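Local coordinates for protein putative glucarate dehydratase (Pseudomonas fluorescens, PDB 4IT1) that probably catalyses the magnesium-dependent dehydration of D-glucarate to 5-dehydro-4-deoxy-D-glucarate, as a member of the enolase superfamily, at residues A[228-232]-A[259-264]; A[37-41]-A[171-177]; A[245-249]-A[442-446]. All blocks are in the same frame, centred on the assembly; numbering follows the deposited sequence.

Interaction 1 of 3, residues A[228-232]-A[259-264]; sequences IKALK and LLGDDL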
loop_
_atom_site.group_PDB
_atom_site.type_symbol
_atom_site.label_atom_id
_atom_site.label_comp_id
_atom_site.label_asym_id
_atom_site.label_seq_id
_atom_site.Cartn_x
_atom_site.Cartn_y
_atom_site.Cartn_z
ATOM N N ILE A 228 13.922 33.605 -11.621
ATOM C CA ILE A 228 14.087 32.915 -10.343
ATOM C C ILE A 228 14.903 33.768 -9.371
ATOM O O ILE A 228 14.523 33.913 -8.210
ATOM C CB ILE A 228 14.709 31.516 -10.520
ATOM C CG1 ILE A 228 13.656 30.546 -11.045
ATOM C CG2 ILE A 228 15.266 30.986 -9.203
ATOM C CD1 ILE A 228 14.248 29.473 -11.926
ATOM N N LYS A 229 16.012 34.328 -9.853
ATOM C CA LYS A 229 16.835 35.259 -9.073
ATOM C C LYS A 229 15.967 36.357 -8.458
ATOM O O LYS A 229 16.007 36.588 -7.243
ATOM C CB LYS A 229 17.923 35.900 -9.943
ATOM C CG LYS A 229 18.858 34.932 -10.652
ATOM C CD LYS A 229 19.996 34.469 -9.764
ATOM C CE LYS A 229 20.970 33.615 -10.553
ATOM N NZ LYS A 229 21.760 32.742 -9.644
ATOM N N ALA A 230 15.174 37.013 -9.306
ATOM C CA ALA A 230 14.289 38.091 -8.879
ATOM C C ALA A 230 13.279 37.622 -7.823
ATOM O O ALA A 230 12.977 38.358 -6.880
ATOM C CB ALA A 230 13.582 38.703 -10.078
ATOM N N LEU A 231 12.775 36.398 -7.977
ATOM C CA LEU A 231 11.891 35.791 -6.980
ATOM C C LEU A 231 12.595 35.492 -5.649
ATOM O O LEU A 231 11.986 35.621 -4.583
ATOM C CB LEU A 231 11.264 34.504 -7.520
ATOM C CG LEU A 231 10.040 34.619 -8.426
ATOM C CD1 LEU A 231 9.833 33.315 -9.182
ATOM C CD2 LEU A 231 8.804 34.974 -7.618
ATOM N N LYS A 232 13.860 35.074 -5.728
ATOM C CA LYS A 232 14.688 34.791 -4.548
ATOM C C LYS A 232 15.023 36.097 -3.823
ATOM O O LYS A 232 15.008 36.158 -2.589
ATOM C CB LYS A 232 15.978 34.068 -4.959
ATOM C CG LYS A 232 16.838 33.565 -3.809
ATOM C CD LYS A 232 18.280 33.363 -4.265
ATOM C CE LYS A 232 19.187 32.873 -3.143
ATOM N NZ LYS A 232 18.963 31.436 -2.804
ATOM N N LEU A 259 24.352 28.483 -13.412
ATOM C CA LEU A 259 23.871 29.849 -13.205
ATOM C C LEU A 259 22.998 30.009 -11.954
ATOM O O LEU A 259 22.962 31.088 -11.361
ATOM C CB LEU A 259 23.125 30.366 -14.448
ATOM C CG LEU A 259 23.889 30.555 -15.769
ATOM C CD1 LEU A 259 22.919 30.928 -16.881
ATOM C CD2 LEU A 259 24.996 31.601 -15.660
ATOM N N LEU A 260 22.304 28.945 -11.559
ATOM C CA LEU A 260 21.383 29.006 -10.421
ATOM C C LEU A 260 22.045 28.701 -9.067
ATOM O O LEU A 260 21.492 29.036 -8.021
ATOM C CB LEU A 260 20.188 28.072 -10.642
ATOM C CG LEU A 260 19.068 28.488 -11.598
ATOM C CD1 LEU A 260 18.318 27.262 -12.097
ATOM C CD2 LEU A 260 18.105 29.465 -10.939
ATOM N N GLY A 261 23.210 28.054 -9.099
ATOM C CA GLY A 261 23.936 27.671 -7.881
ATOM C C GLY A 261 23.125 26.781 -6.955
ATOM O O GLY A 261 23.017 25.575 -7.177
ATOM N N ASP A 262 22.556 27.384 -5.915
ATOM C CA ASP A 262 21.666 26.672 -4.996
ATOM C C ASP A 262 20.398 27.469 -4.700
ATOM O O ASP A 262 19.764 27.285 -3.660
ATOM C CB ASP A 262 22.391 26.244 -3.704
ATOM C CG ASP A 262 23.279 27.342 -3.120
ATOM O OD1 ASP A 262 22.824 28.501 -2.984
ATOM O OD2 ASP A 262 24.441 27.031 -2.781
ATOM N N ASP A 263 20.023 28.339 -5.637
ATOM C CA ASP A 263 18.778 29.112 -5.544
ATOM C C ASP A 263 17.534 28.230 -5.446
ATOM O O ASP A 263 16.485 28.687 -4.989
ATOM C CB ASP A 263 18.632 30.059 -6.741
ATOM C CG ASP A 263 19.687 31.160 -6.763
ATOM O OD1 ASP A 263 20.557 31.204 -5.864
ATOM O OD2 ASP A 263 19.646 31.987 -7.698
ATOM N N LEU A 264 17.653 26.969 -5.864
ATOM C CA LEU A 264 16.498 26.067 -5.938
ATOM C C LEU A 264 16.493 24.949 -4.909
ATOM O O LEU A 264 17.516 24.305 -4.683
ATOM C CB LEU A 264 16.387 25.446 -7.338
ATOM C CG LEU A 264 16.010 26.320 -8.539
ATOM C CD1 LEU A 264 15.828 25.424 -9.748
ATOM C CD2 LEU A 264 14.739 27.125 -8.304
#
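Lys229 and Lys232 reach across to Asp263 and form a salt-bridge network. It joins two neighbouring helices of the C-terminal beta/alpha barrel of the enolase superfamily. Residues 228-232 belong to helix 221-234. Residues 259-264 are the last two residues of helix 250-260 and the loop that follows, where Gly261 leaves the helix with positive phi.

The ionic contacts divide the carboxylate between the two lysines. Lys229 NZ lies 3.0 Å from Asp263 OD2, and comes from above the carboxylate plane, 39° out of it. Lys232 NZ pairs more loosely with Asp263 OD1, at 3.5 Å. With CG anti to the backbone N (chi1 -173°), the Lys232 chain runs extended as far as CE, and CD and CE pass beside the carboxylate. A bend at chi4 (74°) turns NZ off that line. Both lysine chains cross the Asp263 side chain at about a right angle.

The apolar contacts are on the inner side. Ile228 CG2 packs against Leu260 CD2 at 3.7 Å and against Leu264 CD2 at 4.0 Å. Ile228 and Leu264 both also rest on Ile242, so the apolar cluster lies against strand 240-243 of the barrel.

One further hydrogen bond fixes the ammonium group of Lys229. Lys229 NZ donates to the backbone Leu259 O at 2.7 Å, in the carbonyl plane.

Interaction 2 of 3, residues A[37-41]-A[171-177]; sequences DPPLL and FFKYAQH
Pro39 fits into a hollow made by the backbone of residues 174-176 and the His177 ring. It is the centre of an inverse gamma turn in the loop after strand 25-36. Residues 171-177 follow strand 163-170. The contact therefore joins a loop of the N-terminal domain to a loop of the beta/alpha barrel, as the two domains of enolase-superfamily enzymes meet.

The floor of the hollow is tight: Pro39 CG lies 3.1 Å from Tyr174 O. The His177 ring is one wall. Pro39 CD sits over its face, offset toward the rim, 3.7 Å from the centroid in a CH-pi contact. The edge of the same ring is used for a polar contact. His177 NE2 donates to Asp37 O in a short bond of 2.5 Å, nearly in the ring plane. Replacing His177 by an alanine would remove the ring, which would probably leave Asp37 O without this donor and open a gap beside Pro39.

The leucines are bumps against aromatic faces. Leu40 CD1 stands over the centre of the Phe171 ring, 4.2 Å from the centroid. Leu41 CD2 lies over one face of the Tyr174 ring. Lys173 passes beside Pro38, its CE 3.9 Å from Pro38 CB. Bends at chi3 (-73°) and chi4 (-63°) curl the chain back, so NZ reaches Tyr174 O. This NZ is also held by Asp185 and Gly188 O.

Leu40 and Lys173 make a single beta bridge, with Leu41 N donating to Phe172 O at 3.0 Å. Tyr174 N gives a weak bond to Pro39 O. A water completes the join: it donates to Leu41 O and accepts from Phe172 N at 2.7 Å.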
loop_
_atom_site.group_PDB
_atom_site.type_symbol
_atom_site.label_atom_id
_atom_site.label_comp_id
_atom_site.label_asym_id
_atom_site.label_seq_id
_atom_site.Cartn_x
_atom_site.Cartn_y
_atom_site.Cartn_z
ATOM N N ASP A 37 -10.027 29.394 -18.538
ATOM C CA ASP A 37 -8.638 29.115 -18.263
ATOM C C ASP A 37 -7.837 30.268 -18.844
ATOM O O ASP A 37 -8.042 30.650 -19.994
ATOM C CB ASP A 37 -8.230 27.788 -18.911
ATOM C CG ASP A 37 -7.376 26.915 -17.997
ATOM O OD1 ASP A 37 -7.417 27.101 -16.759
ATOM O OD2 ASP A 37 -6.674 26.021 -18.518
ATOM N N PRO A 38 -6.920 30.833 -18.052
ATOM C CA PRO A 38 -6.068 31.907 -18.554
ATOM C C PRO A 38 -5.154 31.460 -19.706
ATOM O O PRO A 38 -4.933 30.253 -19.890
ATOM C CB PRO A 38 -5.218 32.298 -17.332
ATOM C CG PRO A 38 -5.795 31.569 -16.166
ATOM C CD PRO A 38 -6.526 30.386 -16.706
ATOM N N PRO A 39 -4.627 32.429 -20.481
ATOM C CA PRO A 39 -3.627 32.144 -21.516
ATOM C C PRO A 39 -2.289 31.708 -20.918
ATOM O O PRO A 39 -1.257 32.360 -21.146
ATOM C CB PRO A 39 -3.488 33.490 -22.246
ATOM C CG PRO A 39 -3.927 34.518 -21.243
ATOM C CD PRO A 39 -5.041 33.846 -20.499
ATOM N N LEU A 40 -2.308 30.608 -20.166
ATOM C CA LEU A 40 -1.102 30.113 -19.492
ATOM C C LEU A 40 -0.141 29.416 -20.462
ATOM O O LEU A 40 -0.524 28.488 -21.171
ATOM C CB LEU A 40 -1.481 29.184 -18.330
ATOM C CG LEU A 40 -2.452 29.774 -17.291
ATOM C CD1 LEU A 40 -2.879 28.740 -16.259
ATOM C CD2 LEU A 40 -1.857 31.012 -16.619
ATOM N N LEU A 41 1.103 29.888 -20.485
ATOM C CA LEU A 41 2.150 29.347 -21.345
ATOM C C LEU A 41 2.864 28.162 -20.703
ATOM O O LEU A 41 3.119 28.163 -19.494
ATOM C CB LEU A 41 3.185 30.427 -21.648
ATOM C CG LEU A 41 2.819 31.570 -22.595
ATOM C CD1 LEU A 41 3.914 32.625 -22.572
ATOM C CD2 LEU A 41 2.610 31.053 -24.010
ATOM N N PHE A 171 3.046 30.910 -13.505
ATOM C CA PHE A 171 3.103 30.715 -14.950
ATOM C C PHE A 171 3.478 32.005 -15.648
ATOM O O PHE A 171 3.094 33.090 -15.208
ATOM C CB PHE A 171 1.730 30.316 -15.480
ATOM C CG PHE A 171 1.341 28.911 -15.166
ATOM C CD1 PHE A 171 0.760 28.591 -13.944
ATOM C CD2 PHE A 171 1.527 27.901 -16.107
ATOM C CE1 PHE A 171 0.382 27.288 -13.657
ATOM C CE2 PHE A 171 1.149 26.595 -15.827
ATOM C CZ PHE A 171 0.578 26.285 -14.598
ATOM N N PHE A 172 4.212 31.887 -16.747
ATOM C CA PHE A 172 4.239 32.959 -17.724
ATOM C C PHE A 172 2.904 32.913 -18.468
ATOM O O PHE A 172 2.311 31.840 -18.629
ATOM C CB PHE A 172 5.418 32.810 -18.673
ATOM C CG PHE A 172 6.750 32.883 -17.985
ATOM C CD1 PHE A 172 7.328 34.114 -17.688
ATOM C CD2 PHE A 172 7.426 31.724 -17.617
ATOM C CE1 PHE A 172 8.562 34.190 -17.046
ATOM C CE2 PHE A 172 8.661 31.794 -16.982
ATOM C CZ PHE A 172 9.230 33.028 -16.693
ATOM N N LYS A 173 2.406 34.083 -18.862
ATOM C CA LYS A 173 1.135 34.173 -19.573
ATOM C C LYS A 173 1.098 35.405 -20.467
ATOM O O LYS A 173 1.851 36.359 -20.247
ATOM C CB LYS A 173 -0.060 34.160 -18.595
ATOM C CG LYS A 173 -0.220 35.412 -17.726
ATOM C CD LYS A 173 -1.298 35.243 -16.656
ATOM C CE LYS A 173 -2.713 35.277 -17.228
ATOM N NZ LYS A 173 -3.052 36.587 -17.862
ATOM N N TYR A 174 0.243 35.361 -21.489
ATOM C CA TYR A 174 -0.082 36.546 -22.281
ATOM C C TYR A 174 -1.176 37.316 -21.551
ATOM O O TYR A 174 -1.867 36.757 -20.693
ATOM C CB TYR A 174 -0.564 36.173 -23.696
ATOM C CG TYR A 174 0.491 35.576 -24.611
ATOM C CD1 TYR A 174 1.804 36.056 -24.618
ATOM C CD2 TYR A 174 0.164 34.550 -25.499
ATOM C CE1 TYR A 174 2.764 35.512 -25.462
ATOM C CE2 TYR A 174 1.117 34.002 -26.352
ATOM C CZ TYR A 174 2.414 34.484 -26.329
ATOM O OH TYR A 174 3.365 33.946 -27.167
ATOM N N ALA A 175 -1.339 38.589 -21.900
ATOM C CA ALA A 175 -2.378 39.428 -21.309
ATOM C C ALA A 175 -3.775 38.872 -21.592
ATOM O O ALA A 175 -4.656 38.916 -20.735
ATOM C CB ALA A 175 -2.254 40.857 -21.817
ATOM N N GLN A 176 -3.962 38.328 -22.791
ATOM C CA GLN A 176 -5.272 37.841 -23.219
ATOM C C GLN A 176 -5.171 36.719 -24.247
ATOM O O GLN A 176 -4.189 36.626 -24.993
ATOM C CB GLN A 176 -6.098 38.991 -23.811
ATOM C CG GLN A 176 -5.379 39.767 -24.908
ATOM C CD GLN A 176 -6.299 40.680 -25.697
ATOM O OE1 GLN A 176 -6.098 41.894 -25.730
ATOM N NE2 GLN A 176 -7.309 40.101 -26.346
ATOM N N HIS A 177 -6.203 35.880 -24.276
ATOM C CA HIS A 177 -6.417 34.931 -25.359
ATOM C C HIS A 177 -6.668 35.666 -26.677
ATOM O O HIS A 177 -7.419 36.648 -26.718
ATOM C CB HIS A 177 -7.614 34.035 -25.046
ATOM C CG HIS A 177 -7.379 33.080 -23.918
ATOM N ND1 HIS A 177 -6.560 31.977 -24.033
ATOM C CD2 HIS A 177 -7.871 33.051 -22.657
ATOM C CE1 HIS A 177 -6.551 31.314 -22.890
ATOM N NE2 HIS A 177 -7.339 31.946 -22.039
HETATM O O HOH W 1 5.024 29.563 -17.884
#

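Interaction 3 of 3, residues A[245-249]-A[442-446]; sequences NGNWS and LKPRF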
loop_
_atom_site.group_PDB
_atom_site.type_symbol
_atom_site.label_atom_id
_atom_site.label_comp_id
_atom_site.label_asym_id
_atom_site.label_seq_id
_atom_site.Cartn_x
_atom_site.Cartn_y
_atom_site.Cartn_z
ATOM N N ASN A 245 9.258 20.832 -17.682
ATOM C CA ASN A 245 8.581 19.783 -18.462
ATOM C C ASN A 245 9.478 19.112 -19.515
ATOM O O ASN A 245 9.074 18.920 -20.660
ATOM C CB ASN A 245 7.305 20.326 -19.120
ATOM C CG ASN A 245 6.124 20.351 -18.181
ATOM O OD1 ASN A 245 5.539 21.402 -17.946
ATOM N ND2 ASN A 245 5.752 19.190 -17.650
ATOM N N GLY A 246 10.698 18.781 -19.109
ATOM C CA GLY A 246 11.662 18.105 -19.963
ATOM C C GLY A 246 12.078 18.885 -21.188
ATOM O O GLY A 246 12.534 18.296 -22.167
ATOM N N ASN A 247 11.941 20.208 -21.145
ATOM C CA ASN A 247 12.231 21.004 -22.336
ATOM C C ASN A 247 13.655 21.503 -22.440
ATOM O O ASN A 247 13.968 22.310 -23.322
ATOM C CB ASN A 247 11.231 22.150 -22.503
ATOM C CG ASN A 247 10.869 22.397 -23.955
ATOM O OD1 ASN A 247 11.097 21.547 -24.829
ATOM N ND2 ASN A 247 10.299 23.560 -24.224
ATOM N N TRP A 248 14.523 21.025 -21.550
ATOM C CA TRP A 248 15.955 21.337 -21.640
ATOM C C TRP A 248 16.787 20.112 -21.978
ATOM O O TRP A 248 16.634 19.055 -21.365
ATOM C CB TRP A 248 16.500 21.937 -20.332
ATOM C CG TRP A 248 15.875 23.230 -19.895
ATOM C CD1 TRP A 248 15.102 24.073 -20.646
ATOM C CD2 TRP A 248 16.008 23.847 -18.610
ATOM N NE1 TRP A 248 14.728 25.160 -19.901
ATOM C CE2 TRP A 248 15.273 25.050 -18.648
ATOM C CE3 TRP A 248 16.673 23.494 -17.424
ATOM C CZ2 TRP A 248 15.175 25.906 -17.541
ATOM C CZ3 TRP A 248 16.579 24.344 -16.328
ATOM C CH2 TRP A 248 15.836 25.537 -16.396
ATOM N N SER A 249 17.686 20.256 -22.943
ATOM C CA SER A 249 18.680 19.228 -23.177
ATOM C C SER A 249 19.519 19.056 -21.902
ATOM O O SER A 249 19.505 19.907 -21.005
ATOM C CB SER A 249 19.577 19.609 -24.350
ATOM O OG SER A 249 20.278 20.812 -24.075
ATOM N N LEU A 442 8.011 20.642 -30.050
ATOM C CA LEU A 442 9.417 20.309 -29.813
ATOM C C LEU A 442 9.702 20.046 -28.328
ATOM O O LEU A 442 9.207 20.769 -27.458
ATOM C CB LEU A 442 10.339 21.408 -30.351
ATOM C CG LEU A 442 10.290 21.741 -31.857
ATOM C CD1 LEU A 442 11.368 22.758 -32.207
ATOM C CD2 LEU A 442 10.451 20.491 -32.725
ATOM N N LYS A 443 10.478 18.993 -28.061
ATOM C CA LYS A 443 10.930 18.617 -26.717
ATOM C C LYS A 443 12.178 17.760 -26.886
ATOM O O LYS A 443 12.107 16.697 -27.514
ATOM C CB LYS A 443 9.853 17.816 -25.978
ATOM C CG LYS A 443 10.167 17.575 -24.501
ATOM C CD LYS A 443 9.109 16.749 -23.766
ATOM C CE LYS A 443 7.760 17.452 -23.572
ATOM N NZ LYS A 443 7.830 18.891 -23.159
ATOM N N PRO A 444 13.336 18.216 -26.357
ATOM C CA PRO A 444 13.570 19.481 -25.664
ATOM C C PRO A 444 13.876 20.626 -26.622
ATOM O O PRO A 444 14.804 20.537 -27.431
ATOM C CB PRO A 444 14.789 19.182 -24.793
ATOM C CG PRO A 444 15.543 18.126 -25.543
ATOM C CD PRO A 444 14.547 17.368 -26.378
ATOM N N ARG A 445 13.094 21.696 -26.528
ATOM C CA ARG A 445 13.297 22.853 -27.387
ATOM C C ARG A 445 14.599 23.575 -27.078
ATOM O O ARG A 445 15.278 24.047 -27.990
ATOM C CB ARG A 445 12.115 23.816 -27.284
ATOM C CG ARG A 445 12.188 24.976 -28.263
ATOM C CD ARG A 445 10.985 25.893 -28.123
ATOM N NE ARG A 445 9.743 25.237 -28.507
ATOM C CZ ARG A 445 9.264 25.206 -29.749
ATOM N NH1 ARG A 445 9.925 25.803 -30.736
ATOM N NH2 ARG A 445 8.114 24.584 -29.997
ATOM N N PHE A 446 14.961 23.653 -25.801
ATOM C CA PHE A 446 16.121 24.464 -25.415
ATOM C C PHE A 446 17.347 23.642 -25.030
ATOM O O PHE A 446 17.250 22.500 -24.578
ATOM C CB PHE A 446 15.750 25.430 -24.287
ATOM C CG PHE A 446 14.544 26.274 -24.588
ATOM C CD1 PHE A 446 14.638 27.375 -25.444
ATOM C CD2 PHE A 446 13.316 25.975 -24.015
ATOM C CE1 PHE A 446 13.519 28.155 -25.717
ATOM C CE2 PHE A 446 12.193 26.750 -24.289
ATOM C CZ PHE A 446 12.294 27.841 -25.141
ATOM O OXT PHE A 446 18.476 24.110 -25.171
HETATM O O HOH W 2 20.561 22.474 -26.693
#
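The Asn247 side chain lies alongside Arg445, its amide against Arg445 CB and its ND2 3.7 Å from Phe446 CE2. The amide plane is turned 72° from the Phe446 ring. Asn247 OD1 accepts from Arg445 N at 2.6 Å. That bond is nearly straight at the hydrogen, but the donor stands above the carbonyl plane, 54° out of it. Asn247 ND2 donates to Gly217 O, so both ends of the amide are bound and its rotation is fixed.

The two backbones are also tied. Phe446 N donates to Asn247 O at 3.0 Å. Ser249 N donates to Phe446 O at 2.8 Å. The Pro444 ring, after a cis peptide bond, packs its CB against the backbone of Asn247, 3.5 Å from Asn247 C.

Lys443 reaches back over Gly246. Its CG is anti to the backbone N (chi1 -171°), and bends further out bring NZ to Asn245 O at 2.8 Å.

Phe446 is the C-terminal residue, and its carboxylate meets the start of a helix. Ser249 is the N-cap of helix 250-260. A water bridges Ser249 OG and Phe446 OXT. Thr252 OG1 bonds both of these atoms as well. The positive end of the helix dipole would probably favour the carboxylate here.

In the fold, the end of the chain is fastened to the loop between strand 240-243 and helix 250-260 of the barrel. Trp248 CD1 meets Phe446 CB at 3.9 Å, while its indole packs on Pro221 and Glu224 of helix 221-234 and on Ser253 and Met256 of helix 250-260. Phe446 also rests on Pro221.

In the fold
Interactions 2 and 3 lie closer to the active site than interaction 1. In interaction 2, the Phe171 side chain is about 4 Å from that of Lys215, a predicted proton acceptor, and from a bound tartrate that probably came from crystallisation. In interaction 3, the Asn245 side chain is about 3 Å from both, and about 4 Å from the magnesium held by Asp243, Glu268 and Asn291. The centres of interactions 2 and 3 are 20 Å apart. In interaction 1, the side chain of Leu264 is about 13 Å from the magnesium. Interactions 1 and 3 hold opposite ends of helix 250-260. Their nearest atoms are about 5 Å apart, where the Trp248 indole nears Leu260.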